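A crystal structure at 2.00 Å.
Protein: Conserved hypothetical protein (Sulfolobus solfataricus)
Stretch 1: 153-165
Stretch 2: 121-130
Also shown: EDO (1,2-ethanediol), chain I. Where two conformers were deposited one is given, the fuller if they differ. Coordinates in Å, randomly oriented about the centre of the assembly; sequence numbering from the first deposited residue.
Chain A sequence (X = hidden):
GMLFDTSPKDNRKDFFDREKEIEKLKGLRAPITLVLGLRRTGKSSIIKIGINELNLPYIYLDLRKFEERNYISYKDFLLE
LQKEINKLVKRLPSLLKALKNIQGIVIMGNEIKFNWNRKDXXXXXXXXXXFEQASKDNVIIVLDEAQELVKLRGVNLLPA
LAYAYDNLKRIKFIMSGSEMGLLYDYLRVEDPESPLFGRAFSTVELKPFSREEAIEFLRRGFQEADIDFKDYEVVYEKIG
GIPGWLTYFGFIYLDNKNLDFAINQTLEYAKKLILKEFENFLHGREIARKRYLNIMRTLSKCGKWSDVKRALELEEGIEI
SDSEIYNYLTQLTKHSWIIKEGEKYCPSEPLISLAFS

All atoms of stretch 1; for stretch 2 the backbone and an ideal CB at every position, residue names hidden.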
# COMPACT_ATOMS: atom_id res chain seq x y z
N ARG A 153 7.56 -15.50 6.85
CA ARG A 153 8.56 -15.67 7.90
C ARG A 153 9.61 -16.68 7.56
O ARG A 153 10.71 -16.63 8.12
CB ARG A 153 7.92 -16.14 9.20
CG ARG A 153 6.78 -15.32 9.72
CD ARG A 153 7.22 -14.22 10.64
NE ARG A 153 6.08 -13.41 11.03
CZ ARG A 153 6.16 -12.16 11.50
NH1 ARG A 153 7.33 -11.55 11.63
NH2 ARG A 153 5.06 -11.52 11.83
N GLY A 154 9.27 -17.63 6.70
CA GLY A 154 10.18 -18.70 6.35
C GLY A 154 11.07 -18.45 5.15
O GLY A 154 11.78 -19.35 4.71
N VAL A 155 11.04 -17.23 4.61
CA VAL A 155 11.90 -16.84 3.52
C VAL A 155 12.51 -15.48 3.86
O VAL A 155 11.79 -14.58 4.27
CB VAL A 155 11.08 -16.70 2.23
CG1 VAL A 155 11.91 -16.17 1.09
CG2 VAL A 155 10.46 -18.02 1.85
N ASN A 156 13.81 -15.33 3.65
CA ASN A 156 14.47 -14.03 3.70
C ASN A 156 14.90 -13.56 2.30
O ASN A 156 15.91 -14.03 1.78
CB ASN A 156 15.66 -14.06 4.65
CG ASN A 156 16.36 -12.72 4.77
OD1 ASN A 156 15.80 -11.70 4.36
ND2 ASN A 156 17.57 -12.70 5.33
N LEU A 157 14.15 -12.61 1.73
CA LEU A 157 14.43 -12.11 0.40
C LEU A 157 15.47 -11.00 0.36
O LEU A 157 15.90 -10.60 -0.72
CB LEU A 157 13.15 -11.60 -0.25
CG LEU A 157 12.05 -12.64 -0.48
CD1 LEU A 157 10.78 -11.91 -0.99
CD2 LEU A 157 12.47 -13.71 -1.46
N LEU A 158 15.90 -10.52 1.52
CA LEU A 158 16.75 -9.34 1.54
C LEU A 158 18.09 -9.53 0.85
O LEU A 158 18.50 -8.65 0.13
CB LEU A 158 16.92 -8.80 2.97
CG LEU A 158 15.69 -8.26 3.70
CD1 LEU A 158 16.04 -7.73 5.11
CD2 LEU A 158 14.98 -7.18 2.92
N PRO A 159 18.79 -10.65 1.11
CA PRO A 159 20.07 -10.83 0.42
C PRO A 159 19.93 -10.84 -1.11
O PRO A 159 20.77 -10.29 -1.79
CB PRO A 159 20.58 -12.17 0.95
CG PRO A 159 19.87 -12.36 2.25
CD PRO A 159 18.53 -11.74 2.06
N ALA A 160 18.87 -11.43 -1.61
CA ALA A 160 18.56 -11.41 -3.05
C ALA A 160 18.26 -10.00 -3.57
O ALA A 160 18.72 -9.61 -4.63
CB ALA A 160 17.41 -12.34 -3.32
N LEU A 161 17.48 -9.25 -2.81
CA LEU A 161 17.21 -7.85 -3.17
C LEU A 161 18.47 -7.02 -3.23
O LEU A 161 18.59 -6.17 -4.11
CB LEU A 161 16.24 -7.23 -2.16
CG LEU A 161 14.83 -7.82 -2.17
CD1 LEU A 161 13.96 -7.25 -1.06
CD2 LEU A 161 14.20 -7.59 -3.53
N ALA A 162 19.39 -7.26 -2.28
CA ALA A 162 20.67 -6.53 -2.23
C ALA A 162 21.57 -6.95 -3.39
O ALA A 162 22.24 -6.12 -3.99
CB ALA A 162 21.37 -6.79 -0.90
N TYR A 163 21.59 -8.24 -3.68
CA TYR A 163 22.34 -8.75 -4.82
C TYR A 163 21.91 -8.07 -6.15
O TYR A 163 22.75 -7.67 -6.96
CB TYR A 163 22.22 -10.29 -4.91
CG TYR A 163 22.90 -10.82 -6.15
CD1 TYR A 163 24.28 -10.91 -6.20
CD2 TYR A 163 22.17 -11.15 -7.29
CE1 TYR A 163 24.93 -11.35 -7.33
CE2 TYR A 163 22.82 -11.59 -8.45
CZ TYR A 163 24.20 -11.68 -8.45
OH TYR A 163 24.90 -12.11 -9.56
N ALA A 164 20.60 -7.99 -6.36
CA ALA A 164 20.03 -7.31 -7.50
C ALA A 164 20.39 -5.83 -7.50
O ALA A 164 20.87 -5.29 -8.51
CB ALA A 164 18.50 -7.48 -7.49
N TYR A 165 20.15 -5.18 -6.37
CA TYR A 165 20.49 -3.76 -6.20
C TYR A 165 21.93 -3.49 -6.62
O TYR A 165 22.19 -2.59 -7.43
CB TYR A 165 20.24 -3.32 -4.72
CG TYR A 165 20.32 -1.82 -4.52
CD1 TYR A 165 21.54 -1.15 -4.60
CD2 TYR A 165 19.20 -1.08 -4.23
CE1 TYR A 165 21.62 0.21 -4.42
CE2 TYR A 165 19.26 0.28 -4.06
CZ TYR A 165 20.48 0.92 -4.16
OH TYR A 165 20.55 2.26 -3.97
N UNK A 121 14.74 -24.72 -1.06
CA UNK A 121 14.03 -23.56 -1.61
C UNK A 121 14.68 -23.06 -2.91
O UNK A 121 15.82 -23.39 -3.23
CB UNK A 121 13.99 -22.43 -0.58
N UNK A 122 13.92 -22.24 -3.62
CA UNK A 122 14.33 -21.58 -4.86
C UNK A 122 15.26 -20.39 -4.58
O UNK A 122 15.15 -19.73 -3.54
CB UNK A 122 13.10 -21.11 -5.64
N UNK A 123 16.18 -20.14 -5.50
CA UNK A 123 17.06 -18.98 -5.41
C UNK A 123 16.39 -17.80 -6.13
O UNK A 123 16.40 -17.72 -7.37
CB UNK A 123 18.43 -19.28 -6.01
N UNK A 124 15.82 -16.91 -5.33
CA UNK A 124 15.19 -15.70 -5.85
C UNK A 124 16.22 -14.88 -6.64
O UNK A 124 15.88 -14.36 -7.70
CB UNK A 124 14.59 -14.87 -4.71
N UNK A 125 17.47 -14.84 -6.18
CA UNK A 125 18.53 -14.08 -6.86
C UNK A 125 18.85 -14.63 -8.27
O UNK A 125 19.06 -13.84 -9.22
CB UNK A 125 19.80 -14.10 -6.00
N UNK A 126 18.87 -15.96 -8.42
CA UNK A 126 19.08 -16.58 -9.75
C UNK A 126 17.88 -16.40 -10.66
O UNK A 126 18.01 -16.28 -11.88
CB UNK A 126 19.38 -18.07 -9.60
N UNK A 127 16.70 -16.37 -10.05
CA UNK A 127 15.47 -16.13 -10.77
C UNK A 127 15.47 -14.73 -11.41
O UNK A 127 15.19 -14.58 -12.61
CB UNK A 127 14.27 -16.29 -9.83
N UNK A 128 15.81 -13.72 -10.61
CA UNK A 128 15.89 -12.33 -11.06
C UNK A 128 16.93 -12.17 -12.14
O UNK A 128 16.74 -11.45 -13.13
CB UNK A 128 16.21 -11.40 -9.89
N UNK A 129 18.06 -12.85 -11.93
CA UNK A 129 19.16 -12.84 -12.86
C UNK A 129 18.76 -13.41 -14.23
O UNK A 129 19.30 -12.99 -15.26
CB UNK A 129 20.33 -13.63 -12.28
N UNK A 130 17.81 -14.34 -14.24
CA UNK A 130 17.33 -14.95 -15.49
C UNK A 130 16.33 -14.05 -16.24
O UNK A 130 16.24 -14.11 -17.46
CB UNK A 130 16.68 -16.30 -15.19
C1 EDO I . 18.90 -9.60 7.08
O1 EDO I . 19.41 -10.58 6.12
C2 EDO I . 19.88 -9.29 8.23
O2 EDO I . 19.38 -8.29 9.16

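Position 121 precedes the helix, and its CA-to-CB bond points toward stretch 1. No atom of that stretch lies within 5.5 Å of the ideal CB, so a short side chain would stop short. The carbonyl of Gly 154 is an acceptor within range of a long donor; lysine, arginine or glutamine would suit. The residue is Arg 121. Its NH2 gives a weak hydrogen bond to Gly 154 O at 3.3 Å.

Position 122 is out of reach of stretch 1, which sets no preference. It is Leu 122.

Position 123 points away. It lies right before a helix, where serine, threonine, aspartate or asparagine can cap. Ser 123 does so: its OG accepts from the backbone N of position 126 at 3.2 Å.

Position 124 opens the helix and points toward stretch 1. The ideal CB is 4.0 Å from Ala 160 CB and 4.1 Å from Leu 157 CD2. These apolar neighbours favour leucine, methionine or phenylalanine. Phe 124 is found, with chi1 t. Its CD2 lies 3.8 Å from Leu 157 CD2 and 4.0 Å from Ala 160 CB. Ala 160 and Leu 161 both meet the ring at its edge.

Position 125 is where the backbones come close: the CA of position 125 is 4.7 Å from Ala 160 CA. The ideal CB already touches Ala 160 CB and Tyr 163 CD2. A small residue, such as alanine, glycine or serine, suits this spacing. Ala 125 CB lies 4.0 Å from both Ala 160 CB and Tyr 163 CD2.

Position 126 points away without contact, so polar residues are acceptable. Asn 126 is found.

Position 127 is out of reach; stretch 1 does not discriminate. It is Leu 127.

Position 128 is one turn beyond 124 and again points toward stretch 1. The ideal CB is 5.1 Å from Ala 164 CB, leaving room for leucine, isoleucine or methionine. Leu 128, with chi1 m and chi2 t, brings CD1 to 3.9 Å from Ala 164 CB.

Position 129 follows 125 by one turn and faces the Tyr 163 ring, with Tyr 163 CE2 5.0 Å from the ideal CB. The phenol hydroxyl lies further out, so glutamate, glutamine or another long polar residue could reach it. Glu 129 extends with chi1 and chi2 t. Tyr 163 OH donates to Glu 129 OE1 at 3.1 Å, near the ring plane.

Position 130 is out of reach, so stretch 1 sets no preference and many residues would do. It is Ser 130, whose OG donates to Leu 127 O at 2.5 Å.

Stretch 2 121-130: RLSFANLLES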
# COMPACT_ATOMS: atom_id res chain seq x y z
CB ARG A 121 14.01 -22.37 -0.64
CG ARG A 121 13.77 -22.66 0.84
CD ARG A 121 12.38 -23.19 1.16
NE ARG A 121 11.83 -22.52 2.34
CZ ARG A 121 10.84 -23.00 3.09
NH1 ARG A 121 10.26 -24.16 2.80
NH2 ARG A 121 10.42 -22.32 4.14
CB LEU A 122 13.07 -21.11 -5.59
CG LEU A 122 13.14 -20.11 -6.74
CD1 LEU A 122 13.23 -20.80 -8.09
CD2 LEU A 122 11.90 -19.21 -6.69
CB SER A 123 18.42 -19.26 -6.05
OG SER A 123 19.24 -18.10 -6.01
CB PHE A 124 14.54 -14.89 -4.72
CG PHE A 124 13.55 -13.83 -5.18
CD1 PHE A 124 12.45 -14.16 -5.97
CD2 PHE A 124 13.71 -12.48 -4.79
CE1 PHE A 124 11.53 -13.17 -6.39
CE2 PHE A 124 12.81 -11.49 -5.21
CZ PHE A 124 11.71 -11.84 -6.01
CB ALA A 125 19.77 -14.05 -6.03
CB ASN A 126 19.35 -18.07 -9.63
CG ASN A 126 20.76 -18.38 -9.15
OD1 ASN A 126 21.64 -17.51 -9.10
ND2 ASN A 126 20.99 -19.65 -8.81
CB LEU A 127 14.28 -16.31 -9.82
CG LEU A 127 12.87 -16.17 -10.41
CD1 LEU A 127 12.62 -17.14 -11.59
CD2 LEU A 127 11.80 -16.37 -9.32
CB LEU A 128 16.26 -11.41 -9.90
CG LEU A 128 15.28 -11.27 -8.72
CD1 LEU A 128 15.91 -10.38 -7.67
CD2 LEU A 128 13.97 -10.70 -9.17
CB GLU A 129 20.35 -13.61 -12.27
CG GLU A 129 21.66 -13.31 -12.96
CD GLU A 129 22.89 -13.60 -12.10
OE1 GLU A 129 22.77 -13.87 -10.88
OE2 GLU A 129 23.99 -13.53 -12.68
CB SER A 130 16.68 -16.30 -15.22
OG SER A 130 15.42 -16.14 -14.61
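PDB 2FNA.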